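PDB 5KYM: 1-acyl-sn-glycerol-3-phosphate acyltransferase, which catalyses the transfer of an acyl group to the sn-2 position of 1-acyl-sn-glycerol-3-phosphate, giving phosphatidic acid at the membrane. Local coordinates for residues Ala41-Ile49 and Asn115-Gly123; Arg76-Ser86 and Val181-Tyr192. One frame throughout, in Å; residues are numbered along the deposited sequence.

In the fold
Contact 1 joins helix 38-59 to the short helix 114-120, whereas contact 2 pairs strands 79-82 and 183-189 inside the five-stranded mixed sheet of the acyltransferase fold. Their centres lie about 19 Å apart, with nearest atoms about 10 Å apart. The segments alternate along the chain, 41-49, 76-86, 115-123, 181-192, so the two pairings cross along the chain. Helix 89-96 lies between them: Leu94 packs on Ile49 and Leu121 of contact 1, while Asp89 and Leu92 meet residues of contact 2. Contact 1 thus ties one of the two N-terminal helices, which probably form the membrane-positioning two-helix motif, to the body in which the HX4D segment follows strand 79-82.

Contact 1 of 2, residues Ala41-Ile49 and Asn115-Gly123; sequences ARKYVLKEI and NWYIRYLNG. With DD9 (nonane), chain F.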
# COMPACT_ATOMS: atom_id res chain seq x y z
N ALA A 41 5.19 -21.18 -7.14
CA ALA A 41 6.16 -20.49 -6.30
C ALA A 41 5.77 -19.04 -6.16
O ALA A 41 5.80 -18.48 -5.09
CB ALA A 41 7.57 -20.61 -6.85
N ARG A 42 5.34 -18.44 -7.25
CA ARG A 42 4.93 -17.04 -7.22
C ARG A 42 3.73 -16.89 -6.32
O ARG A 42 3.68 -15.94 -5.53
CB ARG A 42 4.64 -16.51 -8.62
CG ARG A 42 4.63 -15.03 -8.67
CD ARG A 42 4.13 -14.33 -9.95
NE ARG A 42 4.06 -12.87 -9.76
CZ ARG A 42 5.10 -12.10 -9.33
NH1 ARG A 42 6.32 -12.61 -9.02
NH2 ARG A 42 4.92 -10.80 -9.15
N LYS A 43 2.77 -17.83 -6.42
CA LYS A 43 1.54 -17.76 -5.66
C LYS A 43 1.90 -17.83 -4.16
O LYS A 43 1.35 -17.08 -3.37
CB LYS A 43 0.57 -18.89 -6.00
CG LYS A 43 -0.54 -18.61 -6.97
CD LYS A 43 -1.25 -19.90 -7.46
CE LYS A 43 -1.99 -20.71 -6.38
NZ LYS A 43 -3.38 -20.20 -6.11
N TYR A 44 2.81 -18.72 -3.81
CA TYR A 44 3.22 -18.93 -2.42
C TYR A 44 3.81 -17.68 -1.85
O TYR A 44 3.36 -17.24 -0.82
CB TYR A 44 4.23 -20.09 -2.34
CG TYR A 44 4.99 -20.19 -1.06
CD1 TYR A 44 4.36 -20.55 0.09
CD2 TYR A 44 6.35 -19.96 -1.02
CE1 TYR A 44 5.06 -20.69 1.28
CE2 TYR A 44 7.07 -20.09 0.17
CZ TYR A 44 6.41 -20.43 1.33
OH TYR A 44 7.06 -20.56 2.53
N VAL A 45 4.79 -17.08 -2.54
CA VAL A 45 5.45 -15.90 -2.00
C VAL A 45 4.43 -14.77 -1.87
O VAL A 45 4.40 -14.07 -0.83
CB VAL A 45 6.60 -15.36 -2.88
CG1 VAL A 45 7.22 -14.10 -2.24
CG2 VAL A 45 7.66 -16.42 -3.08
N LEU A 46 3.64 -14.60 -2.93
CA LEU A 46 2.62 -13.55 -2.91
C LEU A 46 1.63 -13.71 -1.77
O LEU A 46 1.21 -12.74 -1.18
CB LEU A 46 1.89 -13.43 -4.27
CG LEU A 46 2.70 -12.68 -5.35
CD1 LEU A 46 1.88 -12.53 -6.58
CD2 LEU A 46 3.22 -11.29 -4.93
N LYS A 47 1.25 -14.94 -1.46
CA LYS A 47 0.24 -15.19 -0.46
C LYS A 47 0.84 -14.87 0.88
O LYS A 47 0.19 -14.25 1.69
CB LYS A 47 -0.24 -16.64 -0.55
CG LYS A 47 -1.48 -16.99 0.23
CD LYS A 47 -2.71 -16.25 -0.30
CE LYS A 47 -3.67 -15.90 0.82
NZ LYS A 47 -4.03 -17.14 1.63
N GLU A 48 2.11 -15.23 1.08
CA GLU A 48 2.82 -14.94 2.35
C GLU A 48 2.94 -13.47 2.70
O GLU A 48 2.96 -13.13 3.88
CB GLU A 48 4.23 -15.57 2.37
CG GLU A 48 4.29 -17.08 2.55
CD GLU A 48 3.49 -17.52 3.74
OE1 GLU A 48 3.69 -16.93 4.86
OE2 GLU A 48 2.60 -18.39 3.50
N ILE A 49 3.11 -12.65 1.67
CA ILE A 49 3.15 -11.20 1.73
C ILE A 49 1.82 -10.68 2.16
O ILE A 49 1.74 -9.84 3.03
CB ILE A 49 3.51 -10.57 0.33
CG1 ILE A 49 4.98 -10.90 0.01
CG2 ILE A 49 3.24 -9.05 0.25
CD1 ILE A 49 5.36 -10.66 -1.44
N ASN A 115 14.11 -4.92 1.66
CA ASN A 115 14.61 -4.78 0.29
C ASN A 115 14.29 -6.01 -0.58
O ASN A 115 13.91 -5.86 -1.75
CB ASN A 115 16.11 -4.51 0.26
CG ASN A 115 16.89 -5.50 1.09
OD1 ASN A 115 16.38 -5.99 2.11
ND2 ASN A 115 18.10 -5.82 0.66
N TRP A 116 14.42 -7.20 -0.01
CA TRP A 116 14.12 -8.42 -0.75
C TRP A 116 12.67 -8.40 -1.12
O TRP A 116 12.29 -8.76 -2.22
CB TRP A 116 14.32 -9.73 0.03
CG TRP A 116 15.54 -9.87 0.79
CD1 TRP A 116 16.74 -9.40 0.46
CD2 TRP A 116 15.68 -10.58 2.02
NE1 TRP A 116 17.65 -9.75 1.42
CE2 TRP A 116 17.03 -10.48 2.39
CE3 TRP A 116 14.78 -11.28 2.85
CZ2 TRP A 116 17.54 -11.07 3.57
CZ3 TRP A 116 15.29 -11.88 4.05
CH2 TRP A 116 16.67 -11.76 4.38
N TYR A 117 11.81 -8.01 -0.20
CA TYR A 117 10.41 -8.02 -0.53
C TYR A 117 9.98 -6.86 -1.44
O TYR A 117 9.15 -7.07 -2.34
CB TYR A 117 9.58 -8.26 0.72
CG TYR A 117 9.58 -9.74 1.06
CD1 TYR A 117 8.72 -10.62 0.40
CD2 TYR A 117 10.44 -10.25 1.96
CE1 TYR A 117 8.71 -11.95 0.67
CE2 TYR A 117 10.42 -11.58 2.28
CZ TYR A 117 9.58 -12.43 1.62
OH TYR A 117 9.58 -13.77 1.96
N ILE A 118 10.60 -5.69 -1.30
CA ILE A 118 10.34 -4.59 -2.25
C ILE A 118 10.70 -4.99 -3.66
O ILE A 118 9.97 -4.70 -4.58
CB ILE A 118 11.11 -3.30 -1.92
CG1 ILE A 118 10.63 -2.72 -0.59
CG2 ILE A 118 10.93 -2.29 -3.05
CD1 ILE A 118 11.28 -1.44 -0.12
N ARG A 119 11.87 -5.61 -3.80
CA ARG A 119 12.31 -6.16 -5.07
C ARG A 119 11.37 -7.23 -5.56
O ARG A 119 10.98 -7.17 -6.71
CB ARG A 119 13.71 -6.71 -4.97
CG ARG A 119 14.80 -5.65 -5.05
CD ARG A 119 16.17 -6.23 -5.53
NE ARG A 119 16.85 -6.90 -4.41
CZ ARG A 119 17.41 -6.27 -3.37
NH1 ARG A 119 17.42 -4.92 -3.27
NH2 ARG A 119 17.95 -7.00 -2.39
N TYR A 120 10.96 -8.18 -4.72
CA TYR A 120 10.08 -9.25 -5.19
C TYR A 120 8.78 -8.69 -5.75
O TYR A 120 8.31 -9.15 -6.79
CB TYR A 120 9.74 -10.27 -4.10
CG TYR A 120 9.18 -11.58 -4.66
CD1 TYR A 120 7.87 -11.69 -4.99
CD2 TYR A 120 10.00 -12.71 -4.80
CE1 TYR A 120 7.34 -12.87 -5.50
CE2 TYR A 120 9.49 -13.89 -5.29
CZ TYR A 120 8.16 -13.98 -5.65
OH TYR A 120 7.58 -15.14 -6.18
N LEU A 121 8.23 -7.66 -5.10
CA LEU A 121 7.02 -6.99 -5.59
C LEU A 121 7.22 -6.11 -6.80
O LEU A 121 6.29 -5.38 -7.18
CB LEU A 121 6.38 -6.17 -4.45
CG LEU A 121 5.81 -7.03 -3.32
CD1 LEU A 121 5.70 -6.23 -2.03
CD2 LEU A 121 4.47 -7.67 -3.73
N ASN A 122 8.42 -6.18 -7.39
CA ASN A 122 8.84 -5.35 -8.51
C ASN A 122 8.77 -3.87 -8.24
O ASN A 122 8.56 -3.11 -9.15
CB ASN A 122 8.04 -5.71 -9.75
CG ASN A 122 8.79 -6.59 -10.67
OD1 ASN A 122 9.16 -6.19 -11.77
ND2 ASN A 122 9.03 -7.80 -10.23
N GLY A 123 8.96 -3.44 -7.00
CA GLY A 123 8.99 -2.00 -6.66
C GLY A 123 10.03 -1.16 -7.40
O GLY A 123 10.67 -1.63 -8.27
C1 DD9 F . 6.76 -13.73 4.95
C2 DD9 F . 7.26 -12.61 4.04
C3 DD9 F . 6.78 -11.28 4.59
C4 DD9 F . 7.34 -10.15 3.75
C5 DD9 F . 6.58 -8.85 4.05
C6 DD9 F . 7.02 -7.80 3.04
C7 DD9 F . 6.75 -6.34 3.42
C8 DD9 F . 7.16 -5.47 2.22
C9 DD9 F . 7.46 -4.02 2.64
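Val45 faces Tyr120 where helix 41-49 and the end of helix 115-120 cross at -123°, their axes approaching to 11.8 Å. This wide spacing is filled by large side chains. Val45 CG1, placed anti to the backbone N (chi1 179°), lies over the middle of the Tyr120 ring, 3.5 Å from its centroid, a CH-pi contact that suits a branched residue meeting a flat one. Beyond the ring's CE1, Arg42 NH1 comes within 3.7 Å, its extended chain bringing the guanidinium almost parallel to the ring (9°) but obliquely placed. Deeper in, Ile49 CD1 and Leu121 CD2 meet tip to tip at 3.9 Å, and Leu46 CD2 touches the same Leu121 CD2 at 4.0 Å. Leu121 leaves the helix here, and a Schellman motif ends it, with Asn122 at positive phi. Ile49 CG1 packs on Tyr117 CD1 at 3.8 Å. Nonane C4 covers one face of the Tyr117 ring, 3.5 Å from CG, while the hydroxyl bonds to the Gly25 carbonyl of helix 2-34. A leucine in place of Tyr117 would probably lose the hydroxyl's bond to that carbonyl and take away the flat wall beside the alkyl chain. Without hydrogen bonds between them, the segments meet mainly through apolar and aromatic surface, the Arg42 guanidinium at its exposed margin, which fits a place beside a hydrocarbon chain and is consistent with a pocket for acyl tails.

Contact 2 of 2, residues Arg76-Ser86 and Val181-Tyr192; sequences RNFIVVANHQS and VPVLPVSIWGTY
Pro182 CD lies over one face of the Arg76 guanidinium, toward its rim and 3.5 Å from NH1; the Tyr192 ring has Gln85 O at its edge, and the Phe78 ring has Val80 CG2 at its edge and Leu184 CD2 set obliquely. The Gln85 amide, turned 65° from the Trp189 ring, brings NE2 to 3.4 Å from CZ3. Two parallel strands run between, Ile79 and Val81 each using N and O; Ile79 N reaches Pro182 O at 2.8 Å. Pro185, lacking an N-H, costs this pairing nothing: Leu184 N and Val186 N are the donors. Val81 CG2 packs on Val183 CG1 on one side of the sheet, Val80 CG1 on Val186 CG2 on the other. Beyond Ala82 the Asn83 amide acts like a peptide group, turned to Ile188 by a CG between backbone N and carbonyl carbon (chi1 64°): OD1 accepts from Ile188 N on a lone pair, and ND2 gives a nearly straight bond (179°) to Ile188 O, each 2.8 Å. Gln85 OE1 takes two donors, Gly190 N at 3.0 Å and Tyr192 N at 3.1 Å. Thr191 OG1 and His84 ND1 both bond to Asp89, the last residue of the HX4D signature that His84 opens. Asn83 thus prolongs the pairing where 76-86 stops pairing through its backbone, and Gln85 holds the turn into helix 191-194, which is likely to steady the backbone around that motif.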
# COMPACT_ATOMS: atom_id res chain seq x y z
N ARG A 76 -6.16 -9.22 -14.24
CA ARG A 76 -5.63 -7.97 -14.86
C ARG A 76 -4.85 -7.17 -13.81
O ARG A 76 -5.15 -7.27 -12.64
CB ARG A 76 -6.80 -7.13 -15.40
CG ARG A 76 -6.38 -5.77 -15.85
CD ARG A 76 -7.26 -5.09 -16.85
NE ARG A 76 -6.55 -4.44 -17.97
CZ ARG A 76 -5.34 -3.88 -17.98
NH1 ARG A 76 -4.52 -3.87 -16.92
NH2 ARG A 76 -4.91 -3.30 -19.12
N ASN A 77 -3.84 -6.43 -14.20
CA ASN A 77 -3.21 -5.55 -13.21
C ASN A 77 -3.96 -4.20 -13.12
O ASN A 77 -4.91 -3.95 -13.87
CB ASN A 77 -1.71 -5.36 -13.51
CG ASN A 77 -1.47 -4.58 -14.75
OD1 ASN A 77 -2.34 -4.57 -15.63
ND2 ASN A 77 -0.31 -3.90 -14.84
N PHE A 78 -3.55 -3.34 -12.19
CA PHE A 78 -4.21 -2.06 -11.96
C PHE A 78 -3.27 -1.12 -11.21
O PHE A 78 -2.16 -1.51 -10.85
CB PHE A 78 -5.58 -2.25 -11.26
CG PHE A 78 -5.55 -3.20 -10.12
CD1 PHE A 78 -5.09 -2.79 -8.87
CD2 PHE A 78 -5.95 -4.53 -10.27
CE1 PHE A 78 -5.03 -3.71 -7.79
CE2 PHE A 78 -5.92 -5.41 -9.20
CZ PHE A 78 -5.47 -5.01 -7.95
N ILE A 79 -3.68 0.14 -11.03
CA ILE A 79 -2.92 1.08 -10.25
C ILE A 79 -3.76 1.50 -9.07
O ILE A 79 -4.74 2.19 -9.26
CB ILE A 79 -2.55 2.32 -11.03
CG1 ILE A 79 -1.81 1.98 -12.28
CG2 ILE A 79 -1.66 3.22 -10.16
CD1 ILE A 79 -1.86 3.12 -13.29
N VAL A 80 -3.37 1.09 -7.85
CA VAL A 80 -4.10 1.45 -6.61
C VAL A 80 -3.74 2.88 -6.37
O VAL A 80 -2.59 3.23 -6.38
CB VAL A 80 -3.77 0.54 -5.40
CG1 VAL A 80 -4.58 0.96 -4.18
CG2 VAL A 80 -4.09 -0.90 -5.71
N VAL A 81 -4.74 3.71 -6.21
CA VAL A 81 -4.52 5.07 -5.90
C VAL A 81 -5.21 5.35 -4.58
O VAL A 81 -6.43 5.24 -4.46
CB VAL A 81 -4.95 5.97 -7.05
CG1 VAL A 81 -4.97 7.46 -6.65
CG2 VAL A 81 -3.99 5.74 -8.22
N ALA A 82 -4.40 5.71 -3.59
CA ALA A 82 -4.87 5.83 -2.22
C ALA A 82 -4.39 7.11 -1.61
O ALA A 82 -3.31 7.59 -1.97
CB ALA A 82 -4.42 4.62 -1.41
N ASN A 83 -5.17 7.66 -0.66
CA ASN A 83 -4.66 8.67 0.31
C ASN A 83 -3.60 8.01 1.23
O ASN A 83 -3.57 6.77 1.41
CB ASN A 83 -5.75 9.31 1.14
CG ASN A 83 -6.47 8.33 2.04
OD1 ASN A 83 -7.01 7.36 1.56
ND2 ASN A 83 -6.50 8.59 3.34
N HIS A 84 -2.73 8.85 1.77
CA HIS A 84 -1.54 8.38 2.50
C HIS A 84 -1.42 9.08 3.84
O HIS A 84 -1.38 10.32 3.91
CB HIS A 84 -0.31 8.72 1.69
CG HIS A 84 0.89 7.93 2.07
ND1 HIS A 84 0.82 6.76 2.77
CD2 HIS A 84 2.20 8.16 1.83
CE1 HIS A 84 2.03 6.28 2.91
NE2 HIS A 84 2.89 7.12 2.37
N GLN A 85 -1.43 8.31 4.92
CA GLN A 85 -1.46 8.94 6.24
C GLN A 85 -0.73 8.12 7.32
O GLN A 85 -0.94 8.37 8.50
CB GLN A 85 -2.93 9.21 6.64
CG GLN A 85 -3.75 7.95 7.00
CD GLN A 85 -5.15 8.27 7.46
OE1 GLN A 85 -5.74 7.48 8.20
NE2 GLN A 85 -5.69 9.42 7.04
N SER A 86 0.10 7.16 6.91
CA SER A 86 0.87 6.35 7.84
C SER A 86 1.87 5.46 7.13
O SER A 86 1.66 5.08 6.01
CB SER A 86 -0.09 5.49 8.67
OG SER A 86 0.66 4.63 9.49
N VAL A 181 -3.75 1.43 -18.02
CA VAL A 181 -4.22 0.43 -17.02
C VAL A 181 -5.24 1.11 -16.06
O VAL A 181 -5.13 2.31 -15.77
CB VAL A 181 -3.11 -0.39 -16.26
CG1 VAL A 181 -1.69 -0.18 -16.84
CG2 VAL A 181 -3.13 -0.12 -14.77
N PRO A 182 -6.21 0.33 -15.57
CA PRO A 182 -7.22 0.90 -14.70
C PRO A 182 -6.72 1.29 -13.32
O PRO A 182 -5.93 0.58 -12.72
CB PRO A 182 -8.28 -0.21 -14.57
CG PRO A 182 -7.72 -1.41 -15.23
CD PRO A 182 -6.41 -1.09 -15.84
N VAL A 183 -7.19 2.45 -12.88
CA VAL A 183 -6.97 3.00 -11.54
C VAL A 183 -8.01 2.41 -10.60
O VAL A 183 -9.19 2.30 -10.97
CB VAL A 183 -7.07 4.54 -11.60
CG1 VAL A 183 -7.08 5.16 -10.22
CG2 VAL A 183 -5.90 5.07 -12.40
N LEU A 184 -7.59 2.00 -9.42
CA LEU A 184 -8.53 1.42 -8.43
C LEU A 184 -8.44 2.37 -7.24
O LEU A 184 -7.51 2.26 -6.45
CB LEU A 184 -8.17 -0.03 -8.04
CG LEU A 184 -8.97 -0.66 -6.91
CD1 LEU A 184 -10.37 -0.83 -7.40
CD2 LEU A 184 -8.45 -1.93 -6.30
N PRO A 185 -9.40 3.31 -7.11
CA PRO A 185 -9.31 4.28 -6.03
C PRO A 185 -9.57 3.65 -4.68
O PRO A 185 -10.49 2.88 -4.60
CB PRO A 185 -10.41 5.28 -6.37
CG PRO A 185 -10.60 5.13 -7.81
CD PRO A 185 -10.49 3.65 -8.01
N VAL A 186 -8.79 4.02 -3.66
CA VAL A 186 -8.92 3.44 -2.32
C VAL A 186 -8.88 4.52 -1.29
O VAL A 186 -8.09 5.38 -1.44
CB VAL A 186 -7.79 2.45 -2.02
CG1 VAL A 186 -7.79 2.05 -0.56
CG2 VAL A 186 -7.97 1.23 -2.89
N SER A 187 -9.70 4.46 -0.25
CA SER A 187 -9.65 5.45 0.79
C SER A 187 -9.30 4.73 2.09
O SER A 187 -9.92 3.70 2.42
CB SER A 187 -11.00 6.10 0.95
OG SER A 187 -11.53 6.57 -0.26
N ILE A 188 -8.34 5.28 2.82
CA ILE A 188 -7.80 4.68 4.05
C ILE A 188 -8.15 5.63 5.19
O ILE A 188 -7.86 6.86 5.10
CB ILE A 188 -6.29 4.63 3.99
CG1 ILE A 188 -5.82 3.72 2.85
CG2 ILE A 188 -5.71 4.17 5.33
CD1 ILE A 188 -4.30 3.58 2.69
N TRP A 189 -8.78 5.11 6.25
CA TRP A 189 -8.93 5.90 7.44
C TRP A 189 -8.62 5.16 8.70
O TRP A 189 -9.16 4.11 8.91
CB TRP A 189 -10.33 6.37 7.56
CG TRP A 189 -10.46 7.32 8.73
CD1 TRP A 189 -11.11 7.13 9.87
CD2 TRP A 189 -9.85 8.60 8.82
NE1 TRP A 189 -10.99 8.22 10.68
CE2 TRP A 189 -10.20 9.14 10.06
CE3 TRP A 189 -9.04 9.35 7.95
CZ2 TRP A 189 -9.75 10.38 10.49
CZ3 TRP A 189 -8.59 10.58 8.37
CH2 TRP A 189 -8.94 11.08 9.64
N GLY A 190 -7.80 5.74 9.56
CA GLY A 190 -7.38 5.13 10.84
C GLY A 190 -5.90 4.71 11.00
O GLY A 190 -5.45 4.54 12.10
N THR A 191 -5.17 4.52 9.93
CA THR A 191 -3.81 4.20 10.05
C THR A 191 -3.08 5.42 10.61
O THR A 191 -2.04 5.28 11.27
CB THR A 191 -3.16 3.78 8.71
OG1 THR A 191 -3.36 4.80 7.71
CG2 THR A 191 -3.73 2.55 8.26
N TYR A 192 -3.60 6.61 10.34
CA TYR A 192 -3.03 7.83 10.96
C TYR A 192 -3.09 7.87 12.51
O TYR A 192 -2.16 8.34 13.14
CB TYR A 192 -3.64 9.10 10.33
CG TYR A 192 -3.38 10.33 11.13
CD1 TYR A 192 -2.15 11.00 11.06
CD2 TYR A 192 -4.33 10.83 11.99
CE1 TYR A 192 -1.87 12.12 11.83
CE2 TYR A 192 -4.07 11.99 12.73
CZ TYR A 192 -2.84 12.61 12.62
OH TYR A 192 -2.57 13.72 13.32